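Local coordinates for protein SusD homolog (Bacteroides thetaiotaomicron, PDB 4MRU) that probably binds mucin O-glycans as a SusD-like outer-membrane lipoprotein, at residues 262-267 and 440-444; 327-332 and 354-359; 372-378 and 394-400. Where two conformers were deposited one is given. Residue numbers count along the deposited sequence, not the author numbering.

Interaction 1 (262-267 and 440-444). With EDO (1,2-ethanediol), chain H.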
ATOM      1  N   ALA A 262       4.520  15.126  -7.354  1.00 18.43           N
ATOM      2  CA  ALA A 262       5.065  15.334  -8.670  1.00 19.12           C
ATOM      3  C   ALA A 262       5.190  14.022  -9.440  1.00 22.20           C
ATOM      4  O   ALA A 262       4.996  13.990 -10.661  1.00 21.62           O
ATOM      5  CB  ALA A 262       6.422  15.985  -8.573  1.00 19.96           C
ATOM      6  N   ASP A 263       5.546  12.955  -8.733  1.00 21.19           N
ATOM      7  CA  ASP A 263       5.915  11.712  -9.418  1.00 23.82           C
ATOM      8  C   ASP A 263       4.756  11.150 -10.191  1.00 20.34           C
ATOM      9  O   ASP A 263       4.862  10.903 -11.397  1.00 23.39           O
ATOM     10  CB  ASP A 263       6.424  10.669  -8.426  1.00 24.14           C
ATOM     11  CG  ASP A 263       7.570  11.184  -7.590  1.00 34.37           C
ATOM     12  OD1 ASP A 263       7.323  11.854  -6.551  1.00 31.86           O
ATOM     13  OD2 ASP A 263       8.704  10.913  -8.005  1.00 31.73           O
ATOM     14  N   ILE A 264       3.630  10.955  -9.529  1.00 21.09           N
ATOM     15  CA  ILE A 264       2.486  10.343 -10.210  1.00 19.65           C
ATOM     16  C   ILE A 264       1.978  11.232 -11.365  1.00 24.51           C
ATOM     17  O   ILE A 264       1.587  10.729 -12.423  1.00 21.39           O
ATOM     18  CB  ILE A 264       1.362   9.964  -9.248  1.00 22.20           C
ATOM     19  CG1 ILE A 264       0.333   9.095 -10.007  1.00 23.93           C
ATOM     20  CG2 ILE A 264       0.723  11.209  -8.615  1.00 22.28           C
ATOM     21  CD1 ILE A 264      -0.541   8.271  -9.127  1.00 27.31           C
ATOM     22  N   ILE A 265       2.067  12.545 -11.209  1.00 20.14           N
ATOM     23  CA  ILE A 265       1.742  13.452 -12.310  1.00 21.33           C
ATOM     24  C   ILE A 265       2.734  13.384 -13.495  1.00 23.43           C
ATOM     25  O   ILE A 265       2.309  13.451 -14.656  1.00 25.52           O
ATOM     26  CB  ILE A 265       1.625  14.900 -11.801  1.00 26.07           C
ATOM     27  CG1 ILE A 265       0.522  15.005 -10.765  1.00 24.30           C
ATOM     28  CG2 ILE A 265       1.342  15.856 -12.949  1.00 31.98           C
ATOM     29  CD1 ILE A 265      -0.872  14.836 -11.309  1.00 29.32           C
ATOM     30  N   CYS A 266       4.035  13.260 -13.226  1.00 21.96           N
ATOM     31  CA  CYS A 266       5.018  13.118 -14.289  1.00 20.61           C
ATOM     32  C   CYS A 266       4.745  11.910 -15.168  1.00 18.13           C
ATOM     33  O   CYS A 266       4.776  12.002 -16.401  1.00 20.46           O
ATOM     34  CB  CYS A 266       6.439  12.958 -13.724  1.00 21.54           C
ATOM     35  SG  CYS A 266       7.124  14.492 -13.103  1.00 26.09           S
ATOM     36  N   TYR A 267       4.484  10.765 -14.541  1.00 17.64           N
ATOM     37  CA  TYR A 267       4.172   9.591 -15.297  1.00 18.71           C
ATOM     38  C   TYR A 267       2.831   9.750 -16.056  1.00 17.73           C
ATOM     39  O   TYR A 267       2.785   9.512 -17.237  1.00 20.31           O
ATOM     40  CB  TYR A 267       4.071   8.359 -14.411  1.00 20.92           C
ATOM     41  CG  TYR A 267       5.385   7.785 -13.965  1.00 20.63           C
ATOM     42  CD1 TYR A 267       6.100   8.334 -12.896  1.00 18.39           C
ATOM     43  CD2 TYR A 267       5.931   6.663 -14.618  1.00 21.79           C
ATOM     44  CE1 TYR A 267       7.281   7.781 -12.469  1.00 18.68           C
ATOM     45  CE2 TYR A 267       7.132   6.132 -14.208  1.00 19.92           C
ATOM     46  CZ  TYR A 267       7.807   6.679 -13.157  1.00 19.27           C
ATOM     47  OH  TYR A 267       8.977   6.083 -12.775  1.00 19.51           O
ATOM     48  N   PRO A 440       7.974   1.995  -9.197  1.00 17.54           N
ATOM     49  CA  PRO A 440       8.558   2.865 -10.193  1.00 18.45           C
ATOM     50  C   PRO A 440       9.720   3.677  -9.613  1.00 19.26           C
ATOM     51  O   PRO A 440       9.822   3.875  -8.399  1.00 20.12           O
ATOM     52  CB  PRO A 440       7.399   3.793 -10.546  1.00 17.66           C
ATOM     53  CG  PRO A 440       6.709   3.954  -9.221  1.00 17.69           C
ATOM     54  CD  PRO A 440       6.789   2.598  -8.568  1.00 17.03           C
ATOM     55  N   LYS A 441      10.598   4.148 -10.478  1.00 18.52           N
ATOM     56  CA  LYS A 441      11.591   5.103 -10.102  1.00 19.30           C
ATOM     57  C   LYS A 441      10.887   6.419  -9.758  1.00 19.88           C
ATOM     58  O   LYS A 441      10.011   6.861 -10.461  1.00 20.05           O
ATOM     59  CB  LYS A 441      12.613   5.311 -11.212  1.00 20.83           C
ATOM     60  CG  LYS A 441      13.313   4.011 -11.616  1.00 25.11           C
ATOM     61  CD  LYS A 441      14.158   4.319 -12.854  1.00 29.75           C
ATOM     62  CE  LYS A 441      14.895   3.102 -13.342  1.00 35.84           C
ATOM     63  NZ  LYS A 441      15.533   3.426 -14.652  1.00 39.75           N
ATOM     64  N   LEU A 442      11.261   6.979  -8.607  1.00 18.33           N
ATOM     65  CA  LEU A 442      10.686   8.200  -8.101  1.00 19.13           C
ATOM     66  C   LEU A 442      11.741   9.314  -8.002  1.00 20.94           C
ATOM     67  O   LEU A 442      12.953   9.063  -7.939  1.00 24.47           O
ATOM     68  CB  LEU A 442      10.143   7.946  -6.712  1.00 19.02           C
ATOM     69  CG  LEU A 442       9.078   6.878  -6.562  1.00 18.88           C
ATOM     70  CD1 LEU A 442       8.791   6.608  -5.064  1.00 20.34           C
ATOM     71  CD2 LEU A 442       7.839   7.310  -7.323  1.00 20.36           C
ATOM     72  N   LEU A 443      11.270  10.553  -7.918  1.00 20.07           N
ATOM     73  CA  LEU A 443      12.113  11.699  -7.792  1.00 18.91           C
ATOM     74  C   LEU A 443      12.709  11.762  -6.397  1.00 21.17           C
ATOM     75  O   LEU A 443      11.989  11.565  -5.385  1.00 19.29           O
ATOM     76  CB  LEU A 443      11.312  12.984  -8.068  1.00 21.20           C
ATOM     77  CG  LEU A 443      10.714  13.146  -9.467  1.00 20.72           C
ATOM     78  CD1 LEU A 443       9.930  14.448  -9.594  1.00 19.43           C
ATOM     79  CD2 LEU A 443      11.803  13.130 -10.510  1.00 21.05           C
ATOM     80  N   PRO A 444      13.991  12.118  -6.316  1.00 18.95           N
ATOM     81  CA  PRO A 444      14.603  12.182  -4.980  1.00 19.19           C
ATOM     82  C   PRO A 444      14.057  13.372  -4.190  1.00 21.07           C
ATOM     83  O   PRO A 444      13.642  14.363  -4.773  1.00 20.16           O
ATOM     84  CB  PRO A 444      16.090  12.354  -5.283  1.00 18.17           C
ATOM     85  CG  PRO A 444      16.121  13.076  -6.587  1.00 20.97           C
ATOM     86  CD  PRO A 444      14.951  12.471  -7.372  1.00 19.90           C
TER
HETATM   87  C1  EDO H 606      14.752   7.489  -4.378  1.00 37.32           C
HETATM   88  O1  EDO H 606      13.624   6.770  -4.869  1.00 43.71           O
HETATM   89  C2  EDO H 606      15.672   7.832  -5.533  1.00 46.01           C
HETATM   90  O2  EDO H 606      15.123   8.890  -6.307  1.00 37.95           O
HETATM   91  O   HOH W   1       9.163  11.358  -4.815  1.00 28.17           O
HETATM   92  O   HOH W   2       9.993   3.316 -13.267  1.00 18.91           O

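Interaction 2 (327-332 and 354-359)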
ATOM      1  N   ALA A 327      -9.015  -6.345  -8.770  1.00 18.55           N
ATOM      2  CA  ALA A 327      -8.695  -7.231  -9.895  1.00 20.30           C
ATOM      3  C   ALA A 327      -7.482  -6.759 -10.666  1.00 16.83           C
ATOM      4  O   ALA A 327      -6.685  -7.574 -11.077  1.00 17.72           O
ATOM      5  CB  ALA A 327      -9.888  -7.347 -10.815  1.00 20.35           C
ATOM      6  N   SER A 328      -7.326  -5.456 -10.872  1.00 17.12           N
ATOM      7  CA  SER A 328      -6.135  -4.936 -11.563  0.50 17.23           C
ATOM      8  C   SER A 328      -4.855  -5.312 -10.824  1.00 19.01           C
ATOM      9  O   SER A 328      -3.902  -5.805 -11.416  1.00 17.58           O
ATOM     10  CB  SER A 328      -6.202  -3.414 -11.717  0.50 17.32           C
ATOM     11  OG  SER A 328      -5.068  -2.924 -12.382  0.50 17.58           O
ATOM     12  N   GLU A 329      -4.841  -5.132  -9.514  1.00 16.99           N
ATOM     13  CA  GLU A 329      -3.630  -5.456  -8.720  1.00 17.30           C
ATOM     14  C   GLU A 329      -3.291  -6.938  -8.842  1.00 16.21           C
ATOM     15  O   GLU A 329      -2.132  -7.341  -9.062  1.00 16.63           O
ATOM     16  CB  GLU A 329      -3.779  -5.076  -7.240  1.00 19.84           C
ATOM     17  CG  GLU A 329      -2.535  -5.477  -6.403  1.00 24.22           C
ATOM     18  CD  GLU A 329      -2.617  -5.313  -4.856  1.00 26.59           C
ATOM     19  OE1 GLU A 329      -3.563  -4.704  -4.307  1.00 27.90           O
ATOM     20  OE2 GLU A 329      -1.692  -5.834  -4.176  1.00 28.64           O
ATOM     21  N   VAL A 330      -4.315  -7.778  -8.757  1.00 19.65           N
ATOM     22  CA  VAL A 330      -4.126  -9.235  -8.873  1.00 18.56           C
ATOM     23  C   VAL A 330      -3.581  -9.621 -10.254  1.00 17.59           C
ATOM     24  O   VAL A 330      -2.669 -10.419 -10.355  1.00 22.64           O
ATOM     25  CB  VAL A 330      -5.456  -9.972  -8.576  1.00 17.61           C
ATOM     26  CG1 VAL A 330      -5.400 -11.436  -9.001  1.00 18.52           C
ATOM     27  CG2 VAL A 330      -5.734  -9.884  -7.104  1.00 18.62           C
ATOM     28  N   ALA A 331      -4.078  -8.968 -11.308  1.00 19.39           N
ATOM     29  CA  ALA A 331      -3.563  -9.198 -12.640  1.00 18.17           C
ATOM     30  C   ALA A 331      -2.078  -8.814 -12.745  1.00 18.25           C
ATOM     31  O   ALA A 331      -1.317  -9.526 -13.375  1.00 20.15           O
ATOM     32  CB  ALA A 331      -4.396  -8.456 -13.694  1.00 16.06           C
ATOM     33  N   PHE A 332      -1.671  -7.690 -12.149  1.00 17.11           N
ATOM     34  CA  PHE A 332      -0.262  -7.274 -12.186  1.00 19.68           C
ATOM     35  C   PHE A 332       0.623  -8.194 -11.377  1.00 17.38           C
ATOM     36  O   PHE A 332       1.765  -8.471 -11.746  1.00 19.01           O
ATOM     37  CB  PHE A 332      -0.105  -5.813 -11.731  1.00 18.25           C
ATOM     38  CG  PHE A 332      -0.664  -4.832 -12.714  1.00 16.66           C
ATOM     39  CD1 PHE A 332      -0.233  -4.829 -14.034  1.00 16.38           C
ATOM     40  CD2 PHE A 332      -1.593  -3.896 -12.326  1.00 19.39           C
ATOM     41  CE1 PHE A 332      -0.745  -3.908 -14.935  1.00 17.75           C
ATOM     42  CE2 PHE A 332      -2.119  -2.969 -13.218  1.00 18.80           C
ATOM     43  CZ  PHE A 332      -1.672  -2.949 -14.524  1.00 19.72           C
ATOM     44  N   THR A 354      -4.329  -7.097 -19.267  1.00 20.08           N
ATOM     45  CA  THR A 354      -5.558  -7.261 -18.512  1.00 21.20           C
ATOM     46  C   THR A 354      -5.583  -6.377 -17.241  1.00 19.26           C
ATOM     47  O   THR A 354      -6.594  -5.777 -16.934  1.00 20.89           O
ATOM     48  CB  THR A 354      -5.748  -8.750 -18.152  1.00 23.04           C
ATOM     49  OG1 THR A 354      -5.921  -9.478 -19.354  1.00 22.02           O
ATOM     50  CG2 THR A 354      -6.924  -8.945 -17.235  1.00 22.61           C
ATOM     51  N   GLY A 355      -4.462  -6.224 -16.569  1.00 19.13           N
ATOM     52  CA  GLY A 355      -4.395  -5.366 -15.408  1.00 19.98           C
ATOM     53  C   GLY A 355      -4.689  -3.927 -15.753  1.00 20.60           C
ATOM     54  O   GLY A 355      -5.419  -3.251 -15.042  1.00 20.50           O
ATOM     55  N   VAL A 356      -4.129  -3.452 -16.865  1.00 18.38           N
ATOM     56  CA  VAL A 356      -4.354  -2.085 -17.278  1.00 19.11           C
ATOM     57  C   VAL A 356      -5.849  -1.913 -17.638  1.00 19.20           C
ATOM     58  O   VAL A 356      -6.500  -0.937 -17.260  1.00 22.45           O
ATOM     59  CB  VAL A 356      -3.464  -1.700 -18.474  1.00 19.24           C
ATOM     60  CG1 VAL A 356      -3.832  -0.321 -18.992  1.00 22.37           C
ATOM     61  CG2 VAL A 356      -1.998  -1.732 -18.077  1.00 21.65           C
ATOM     62  N   LYS A 357      -6.357  -2.830 -18.428  1.00 17.30           N
ATOM     63  CA  LYS A 357      -7.778  -2.803 -18.849  1.00 18.83           C
ATOM     64  C   LYS A 357      -8.758  -2.796 -17.662  1.00 20.30           C
ATOM     65  O   LYS A 357      -9.766  -2.064 -17.663  1.00 21.25           O
ATOM     66  CB  LYS A 357      -8.078  -3.949 -19.793  1.00 19.30           C
ATOM     67  CG  LYS A 357      -7.507  -3.699 -21.194  1.00 21.15           C
ATOM     68  CD  LYS A 357      -7.854  -4.817 -22.184  1.00 24.53           C
ATOM     69  CE  LYS A 357      -7.127  -6.095 -21.809  1.00 32.06           C
ATOM     70  NZ  LYS A 357      -7.085  -7.056 -22.964  1.00 33.80           N
ATOM     71  N   LEU A 358      -8.497  -3.649 -16.698  1.00 18.50           N
ATOM     72  CA  LEU A 358      -9.279  -3.715 -15.481  1.00 20.10           C
ATOM     73  C   LEU A 358      -9.224  -2.416 -14.702  1.00 18.63           C
ATOM     74  O   LEU A 358     -10.237  -2.006 -14.156  1.00 20.27           O
ATOM     75  CB  LEU A 358      -8.792  -4.849 -14.573  1.00 17.90           C
ATOM     76  CG  LEU A 358      -9.147  -6.242 -15.057  1.00 20.77           C
ATOM     77  CD1 LEU A 358      -8.368  -7.299 -14.294  1.00 19.33           C
ATOM     78  CD2 LEU A 358     -10.636  -6.505 -14.936  1.00 21.45           C
ATOM     79  N   SER A 359      -8.048  -1.802 -14.588  1.00 20.52           N
ATOM     80  CA  SER A 359      -7.975  -0.512 -13.892  1.00 19.12           C
ATOM     81  C   SER A 359      -8.784   0.558 -14.640  1.00 20.25           C
ATOM     82  O   SER A 359      -9.489   1.327 -14.024  1.00 17.57           O
ATOM     83  CB  SER A 359      -6.536  -0.068 -13.704  1.00 19.17           C
ATOM     84  OG  SER A 359      -6.442   1.241 -13.224  1.00 17.40           O
TER

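Interaction 3 (372-378 and 394-400). With MG (magnesium ion), chain C; EDO (1,2-ethanediol), chain L.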
ATOM      1  N   LEU A 372      -2.234   1.067 -24.212  1.00 20.68           N
ATOM      2  CA  LEU A 372      -1.332  -0.089 -24.105  1.00 19.00           C
ATOM      3  C   LEU A 372      -0.265  -0.152 -25.201  1.00 20.28           C
ATOM      4  O   LEU A 372       0.704  -0.871 -25.052  1.00 22.90           O
ATOM      5  CB  LEU A 372      -2.162  -1.389 -24.115  1.00 19.99           C
ATOM      6  CG  LEU A 372      -2.789  -1.797 -22.782  1.00 19.95           C
ATOM      7  CD1 LEU A 372      -3.727  -2.952 -23.018  1.00 20.07           C
ATOM      8  CD2 LEU A 372      -1.708  -2.152 -21.805  1.00 20.58           C
ATOM      9  N   ASN A 373      -0.418   0.609 -26.273  1.00 22.13           N
ATOM     10  CA  ASN A 373       0.621   0.709 -27.267  1.00 21.68           C
ATOM     11  C   ASN A 373       1.421   1.981 -27.198  1.00 22.92           C
ATOM     12  O   ASN A 373       2.161   2.307 -28.131  1.00 20.92           O
ATOM     13  CB  ASN A 373      -0.013   0.585 -28.646  1.00 22.37           C
ATOM     14  CG  ASN A 373      -0.529  -0.812 -28.891  1.00 21.46           C
ATOM     15  OD1 ASN A 373       0.121  -1.792 -28.597  1.00 21.20           O
ATOM     16  ND2 ASN A 373      -1.750  -0.896 -29.416  1.00 23.12           N
ATOM     17  N   SER A 374       1.270   2.730 -26.110  1.00 23.18           N
ATOM     18  CA  SER A 374       1.938   4.007 -25.986  1.00 24.06           C
ATOM     19  C   SER A 374       3.437   3.813 -25.832  1.00 20.05           C
ATOM     20  O   SER A 374       3.898   2.914 -25.098  1.00 20.01           O
ATOM     21  CB  SER A 374       1.401   4.789 -24.771  1.00 27.37           C
ATOM     22  OG  SER A 374       2.181   5.945 -24.532  1.00 24.14           O
ATOM     23  N   ILE A 375       4.197   4.684 -26.504  1.00 20.39           N
ATOM     24  CA  ILE A 375       5.661   4.726 -26.352  1.00 19.79           C
ATOM     25  C   ILE A 375       6.111   6.068 -25.809  1.00 22.36           C
ATOM     26  O   ILE A 375       7.265   6.413 -25.901  1.00 21.50           O
ATOM     27  CB  ILE A 375       6.357   4.385 -27.679  1.00 20.44           C
ATOM     28  CG1 ILE A 375       5.940   5.328 -28.813  1.00 24.54           C
ATOM     29  CG2 ILE A 375       6.052   2.934 -28.023  1.00 23.44           C
ATOM     30  CD1 ILE A 375       6.834   5.185 -30.041  1.00 30.35           C
ATOM     31  N   ALA A 376       5.169   6.810 -25.201  1.00 25.13           N
ATOM     32  CA  ALA A 376       5.499   8.089 -24.557  1.00 26.35           C
ATOM     33  C   ALA A 376       6.239   7.858 -23.247  1.00 26.01           C
ATOM     34  O   ALA A 376       5.945   6.912 -22.532  1.00 25.21           O
ATOM     35  CB  ALA A 376       4.239   8.888 -24.277  1.00 27.02           C
ATOM     36  N   SER A 377       7.180   8.734 -22.944  1.00 23.72           N
ATOM     37  CA  SER A 377       7.947   8.665 -21.714  1.00 24.43           C
ATOM     38  C   SER A 377       7.276   9.459 -20.605  1.00 21.34           C
ATOM     39  O   SER A 377       6.581  10.433 -20.881  1.00 25.51           O
ATOM     40  CB  SER A 377       9.351   9.224 -21.917  1.00 30.35           C
ATOM     41  OG  SER A 377      10.163   8.209 -22.498  1.00 47.78           O
ATOM     42  N   PRO A 378       7.556   9.100 -19.351  1.00 22.28           N
ATOM     43  CA  PRO A 378       7.149   9.964 -18.239  1.00 22.52           C
ATOM     44  C   PRO A 378       7.731  11.366 -18.437  1.00 20.25           C
ATOM     45  O   PRO A 378       8.796  11.517 -19.017  1.00 23.50           O
ATOM     46  CB  PRO A 378       7.735   9.262 -17.025  1.00 22.87           C
ATOM     47  CG  PRO A 378       7.781   7.808 -17.445  1.00 24.08           C
ATOM     48  CD  PRO A 378       8.208   7.861 -18.877  1.00 20.98           C
ATOM     49  N   ALA A 394      11.918   8.652 -14.998  1.00 24.37           N
ATOM     50  CA  ALA A 394      12.093   7.365 -15.695  1.00 21.07           C
ATOM     51  C   ALA A 394      11.855   7.509 -17.166  1.00 21.30           C
ATOM     52  O   ALA A 394      11.253   8.500 -17.618  1.00 21.69           O
ATOM     53  CB  ALA A 394      11.134   6.326 -15.111  1.00 21.62           C
ATOM     54  N   ASN A 395      12.260   6.510 -17.937  1.00 21.78           N
ATOM     55  CA  ASN A 395      11.919   6.511 -19.357  1.00 24.22           C
ATOM     56  C   ASN A 395      11.008   5.341 -19.740  1.00 24.38           C
ATOM     57  O   ASN A 395      10.647   5.214 -20.885  1.00 23.46           O
ATOM     58  CB  ASN A 395      13.185   6.549 -20.205  1.00 29.36           C
ATOM     59  CG  ASN A 395      13.950   5.252 -20.185  1.00 33.05           C
ATOM     60  OD1 ASN A 395      13.650   4.313 -19.436  1.00 37.09           O
ATOM     61  ND2 ASN A 395      14.939   5.178 -21.051  1.00 44.95           N
ATOM     62  N   ILE A 396      10.568   4.566 -18.760  1.00 19.48           N
ATOM     63  CA  ILE A 396       9.694   3.415 -18.984  1.00 20.63           C
ATOM     64  C   ILE A 396       8.394   3.788 -19.706  1.00 17.93           C
ATOM     65  O   ILE A 396       7.688   4.707 -19.332  1.00 22.32           O
ATOM     66  CB  ILE A 396       9.353   2.656 -17.662  1.00 20.27           C
ATOM     67  CG1 ILE A 396       8.664   1.290 -17.932  1.00 19.56           C
ATOM     68  CG2 ILE A 396       8.498   3.502 -16.726  1.00 19.62           C
ATOM     69  CD1 ILE A 396       9.540   0.289 -18.650  1.00 22.05           C
ATOM     70  N   THR A 397       8.089   3.040 -20.756  1.00 20.62           N
ATOM     71  CA  THR A 397       6.858   3.244 -21.509  1.00 18.23           C
ATOM     72  C   THR A 397       5.842   2.210 -21.174  1.00 20.70           C
ATOM     73  O   THR A 397       6.140   1.179 -20.536  1.00 20.27           O
ATOM     74  CB  THR A 397       7.138   3.162 -23.010  1.00 23.46           C
ATOM     75  OG1 THR A 397       7.603   1.863 -23.306  1.00 22.53           O
ATOM     76  CG2 THR A 397       8.208   4.188 -23.458  1.00 25.75           C
ATOM     77  N   VAL A 398       4.620   2.439 -21.626  1.00 17.73           N
ATOM     78  CA  VAL A 398       3.528   1.479 -21.372  1.00 18.98           C
ATOM     79  C   VAL A 398       3.616   0.225 -22.242  1.00 19.77           C
ATOM     80  O   VAL A 398       3.391  -0.892 -21.763  1.00 19.36           O
ATOM     81  CB  VAL A 398       2.147   2.097 -21.609  1.00 18.67           C
ATOM     82  CG1 VAL A 398       1.055   1.065 -21.333  1.00 17.84           C
ATOM     83  CG2 VAL A 398       1.950   3.331 -20.729  1.00 22.46           C
ATOM     84  N   LYS A 399       3.985   0.404 -23.497  1.00 18.67           N
ATOM     85  CA  LYS A 399       3.954  -0.713 -24.448  1.00 19.83           C
ATOM     86  C   LYS A 399       4.885  -1.874 -24.032  1.00 18.36           C
ATOM     87  O   LYS A 399       6.083  -1.696 -23.796  1.00 20.22           O
ATOM     88  CB  LYS A 399       4.287  -0.223 -25.863  1.00 20.17           C
ATOM     89  CG  LYS A 399       4.137  -1.268 -26.982  1.00 23.21           C
ATOM     90  CD  LYS A 399       4.430  -0.667 -28.347  1.00 23.08           C
ATOM     91  CE  LYS A 399       4.176  -1.626 -29.503  1.00 24.95           C
ATOM     92  NZ  LYS A 399       5.094  -2.799 -29.411  1.00 26.69           N
ATOM     93  N   TRP A 400       4.318  -3.070 -24.012  1.00 18.74           N
ATOM     94  CA  TRP A 400       5.057  -4.305 -23.651  1.00 21.27           C
ATOM     95  C   TRP A 400       6.292  -4.539 -24.533  1.00 20.14           C
ATOM     96  O   TRP A 400       6.260  -4.321 -25.745  1.00 18.18           O
ATOM     97  CB  TRP A 400       4.112  -5.520 -23.688  1.00 19.21           C
ATOM     98  CG  TRP A 400       4.738  -6.803 -23.204  1.00 18.64           C
ATOM     99  CD1 TRP A 400       5.278  -7.801 -23.971  1.00 18.04           C
ATOM    100  CD2 TRP A 400       4.914  -7.198 -21.847  1.00 15.85           C
ATOM    101  NE1 TRP A 400       5.778  -8.785 -23.167  1.00 17.65           N
ATOM    102  CE2 TRP A 400       5.538  -8.446 -21.859  1.00 19.40           C
ATOM    103  CE3 TRP A 400       4.608  -6.608 -20.619  1.00 17.88           C
ATOM    104  CZ2 TRP A 400       5.851  -9.139 -20.681  1.00 20.32           C
ATOM    105  CZ3 TRP A 400       4.870  -7.321 -19.440  1.00 18.05           C
ATOM    106  CH2 TRP A 400       5.485  -8.557 -19.486  1.00 18.49           C
TER
HETATM  107 MG    MG C 601       0.070  -3.946 -28.637  1.00 24.28          MG
HETATM  108  C1  EDO L 610       8.555  -1.424 -28.570  1.00 35.75           C
HETATM  109  O1  EDO L 610       7.733  -2.486 -28.023  1.00 29.28           O
HETATM  110  C2  EDO L 610       8.544  -1.356 -30.095  1.00 42.79           C
HETATM  111  O2  EDO L 610       7.211  -1.272 -30.647  1.00 36.47           O
HETATM  112  O   HOH W   3       1.297  -3.470 -24.524  1.00 20.29           O
HETATM  113  O   HOH W   4      -1.551  -3.834 -29.994  1.00 24.17           O
HETATM  114  O   HOH W   5       4.148   5.034 -22.817  1.00 22.61           O
HETATM  115  O   HOH W   6       1.567  -3.860 -30.200  1.00 21.70           O
HETATM  116  O   HOH W   7       1.553  -4.095 -27.177  1.00 20.29           O
HETATM  117  O   HOH W   8      -0.031  -6.080 -28.740  1.00 18.24           O
HETATM  118  O   HOH W   9      -1.312  -3.944 -27.051  1.00 19.32           O

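Interaction 1 (262-267 and 440-444)
In this SusD-like, TPR-related fold, an extended loop segment that follows helix 427-437 lies against one face of helix 262-270. The helix offers its bumps one turn apart: Asp263 and Tyr267 are four positions apart and reach outward, while Ala262 and Cys266, beside Asp263, leave a shallow hollow, which the Leu443 side chain fills. Leu443 CD1 comes to 4.0 Å from Ala262 CB and 4.5 Å from Cys266 SG, and its CA-to-CB bond points toward the helix. Tyr381 also touches the Ala262 and Cys266 side chains. At the other end the Tyr267 ring spans the gap, with CZ 3.9 Å from CB of Pro440, a residue that follows a cis peptide bond. Trp420 meets this ring edge-to-face, and Thr417 of the same helix 408-423 touches both Tyr267 and Pro440.

Polar groups at the tips of the two long side chains meet the loop backbone. Extended backbone angles present Lys441 O and Leu443 N to the helix, whereas Lys441 N and Leu443 O are reached through waters; Leu442 O faces away and accepts from O2 of an ethanediol at 2.7 Å. Each side chain thus addresses one residue twice. Tyr267 OH donates to Lys441 O at 2.7 Å, and water 2 links the same hydroxyl to Lys441 N, 3.0 Å from each. Water 1 donates to Asp263 OD1 at 2.6 Å and to Leu443 O at 2.9 Å. Leu443 N donates to Asp263 OD2 at 2.6 Å, with an almost straight N-H...O angle of 179°.

Interaction 2 (327-332 and 354-359)
Helices 327-339 and 348-363 pack as an antiparallel helical hairpin, consistent with the TPR-like architecture of this protein; over these segments the axes are 171° apart in direction and approach to 7.8 Å. Ala327 comes first, its CB 3.8 Å from CD1 of Leu358, whose CA-to-CB bond points toward the partner helix. Ser328 and Gly355 have the nearest CA atoms, 4.2 Å apart. The Ser328 hydroxyl donates across the interface, OG to Gly355 O at 2.7 Å, although that carbonyl already accepts Ser359 N within its own helix. One turn on, Ala331 sets CB 3.5 Å from Gly355 CA and 4.2 Å from Leu358 CD1. Phe332 closes the segment by laying a ring face over Gly355, whose CA is 4.0 Å from the ring centroid and 20° off the ring normal, a CH-pi contact. An ideal CB on Gly355 would fall 2.8 Å from Phe332 CE1, so the missing side chain makes this approach possible. Phe332 CZ also reaches Val356 CG2 at 3.8 Å. Helix 408-423 packs beside the pair, touching Ser328, Phe332 and Ser359, while helix 368-371 touches Val356, and Glu329 reaches Arg205 of helix 192-209 in a salt bridge.

Interaction 3 (372-378 and 394-400)
This is a loop-to-loop contact, two irregular arms of the long connection between helix 368-371 and helix 408-423 running antiparallel in this SusD-like fold. The CA pairs Asn373-Lys399 (4.6 Å), Ile375-Thr397 (5.2 Å) and Ser377-Asn395 (5.1 Å) establish the direction. Direct backbone bonding between them is sparse: Lys399 N donates to Ser374 O at 3.0 Å, and Lys399 CA makes a CA-H...O contact of 3.3 Å with Leu372 O. Water fills the gaps. Water 5 accepts from Val398 N at 2.9 Å and donates to Ala376 O at 2.6 Å, and water 3 bridges Trp400 N (3.1 Å) and Leu372 O (2.7 Å). At the Pro378 end Ser377 OG gives a weak bond to Asn395 O at 3.4 Å, and Pro378 fits between Ala394 and Ile396, its CG 4.3 Å from Ala394 CB and 4.4 Å from Ile396 CG2. On the inner side, Leu372 CD2 meets Val398 CG1 at 4.3 Å, with helix 348-363 touching Leu372 and helix 408-423 touching Val398. At the Leu372 end lies a surface magnesium: Asn373 OD1 binds it at 2.1 Å, and five waters at 2.1 to 2.2 Å complete six ligands.

How the interactions relate
Interaction 3 adjoins both of the others, whereas interactions 1 and 2 stay about 10 Å apart at their nearest atoms (centres 21 Å). Tyr267 joins interactions 1 and 3: its OH lies 3.2 Å from Ala394 CB, and its CD2 lies 3.6 Å from Pro378 CG. At the opposite end of the paired arms, Leu372 CD2 packs 3.8 Å from Val356 CG2, tying 372-378 to helix 348-363. Helix 408-423 touches side chains of all three contacts. Magnesium belongs to interaction 3; the Val356 side chain of interaction 2 is about 11 Å from it, and interaction 1 lies away from this site.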